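Local coordinates for catalase (Bacillus pumilus, PDB 4QOM) that breaks hydrogen peroxide down to water and oxygen, as a catalase, and can bind pyrogallol, at the interface of chains A and B. Numbering follows the deposited sequence. Chains: chain A/B, Catalase.

The interface of chains A and B. Residues chain A 153-156, 163; chain B 380-382.
B:His381 buries 79 Å² against chain A, held by its ring and by its backbone. Its ring nitrogen ND1 donates to the carboxylate oxygen OD2 of A:Asp153 at 2.7 Å, and the bond is essentially straight, 179° at the hydrogen. OD2 lies in the imidazole plane and accepts through its syn lone pair, while the carboxylate itself is turned 67° from the ring. The other oxygen, OD1, is also near ND1, whose hydrogen points straight at OD2, but mainly accepts two amides of chain A: the backbone N of A:Val155 reaches it at 2.7 Å and that of A:Thr156 at 3.1 Å, from opposite faces of the carboxylate, which should fix its rotation. With CG anti to the backbone N (chi1 177°), A:Asp153 can both cap this turn and present OD2 to the partner.

A:Val155, which buries 33 Å², covers one ring face. Its methyl CG2 sits over the centre of the B:His381 imidazole, 3.6 Å from the centroid, in a CH-pi contact, and the two side chains cross at about a right angle. The same methyl packs against the carbonyl O of B:Gly380. A second grip falls on the backbone: A:Arg163, its chain bent at chi3, brings NH1 to 2.8 Å and NE to 3.1 Å from the carbonyl O of B:His381, side-on, with that oxygen near the guanidinium plane. NE also forms a long salt bridge to OD2 of A:Asp153, which may keep the carboxylate charged. Putting an alanine at A:Asp153 would probably leave ND1 of B:His381 without its acceptor and the two turn amides uncapped, leaving the imidazole less firmly fixed in its rotation.

Within the catalase fold, A:Asp153 to A:Thr156 belong to the loop between helices 143-150 and 161-169, the latter supplying A:Arg163. Chain B contributes a loop, B:Gly380 to B:Ile382, that rests against this turn and A:Arg163, and the two-fold symmetry of the interface repeats the contact with the chains exchanged.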
# COMPACT_ATOMS: atom_id res chain seq x y z
N ASP A 153 -7.71 16.67 19.27
CA ASP A 153 -6.80 17.71 18.87
C ASP A 153 -5.52 17.10 18.26
O ASP A 153 -4.97 16.13 18.79
CB ASP A 153 -6.59 18.61 20.09
CG ASP A 153 -5.60 19.72 19.88
OD1 ASP A 153 -4.40 19.44 19.67
OD2 ASP A 153 -5.92 20.90 20.17
N PRO A 154 -5.07 17.68 17.15
CA PRO A 154 -3.93 17.12 16.44
C PRO A 154 -2.61 17.25 17.17
O PRO A 154 -1.65 16.58 16.74
CB PRO A 154 -3.90 17.89 15.12
CG PRO A 154 -4.54 19.24 15.48
CD PRO A 154 -5.63 18.83 16.43
N VAL A 155 -2.53 18.06 18.25
CA VAL A 155 -1.32 18.14 19.11
C VAL A 155 -1.45 17.24 20.33
O VAL A 155 -0.51 16.54 20.71
CB VAL A 155 -1.07 19.62 19.51
CG1 VAL A 155 0.21 19.76 20.22
CG2 VAL A 155 -1.21 20.54 18.28
N THR A 156 -2.60 17.25 20.98
CA THR A 156 -2.72 16.66 22.28
C THR A 156 -3.24 15.23 22.23
O THR A 156 -3.03 14.47 23.21
CB THR A 156 -3.63 17.44 23.20
OG1 THR A 156 -4.97 17.32 22.73
CG2 THR A 156 -3.24 18.92 23.28
N ARG A 163 -12.81 23.18 20.47
CA ARG A 163 -12.60 23.09 19.01
C ARG A 163 -13.90 22.81 18.22
O ARG A 163 -14.17 23.47 17.31
CB ARG A 163 -11.51 22.01 18.76
CG ARG A 163 -10.16 22.35 19.38
CD ARG A 163 -9.14 21.21 19.21
NE ARG A 163 -8.60 21.23 17.85
CZ ARG A 163 -9.00 20.46 16.86
NH1 ARG A 163 -8.49 20.67 15.69
NH2 ARG A 163 -9.90 19.53 17.03
N GLY B 380 0.37 23.20 14.86
CA GLY B 380 -0.85 23.95 15.11
C GLY B 380 -2.01 23.09 15.57
O GLY B 380 -2.08 21.87 15.24
N HIS B 381 -3.00 23.75 16.20
CA HIS B 381 -4.16 23.08 16.76
C HIS B 381 -5.37 23.14 15.85
O HIS B 381 -6.36 22.46 16.11
CB HIS B 381 -4.52 23.75 18.15
CG HIS B 381 -3.55 23.46 19.24
ND1 HIS B 381 -3.79 22.48 20.17
CD2 HIS B 381 -2.37 24.03 19.59
CE1 HIS B 381 -2.80 22.44 21.04
NE2 HIS B 381 -1.91 23.36 20.70
N ILE B 382 -5.33 24.02 14.84
CA ILE B 382 -6.51 24.36 14.05
C ILE B 382 -6.39 23.76 12.66
O ILE B 382 -5.61 24.20 11.82
CB ILE B 382 -6.77 25.87 13.97
CG1 ILE B 382 -6.77 26.46 15.39
CG2 ILE B 382 -8.03 26.13 13.19
CD1 ILE B 382 -7.73 25.82 16.35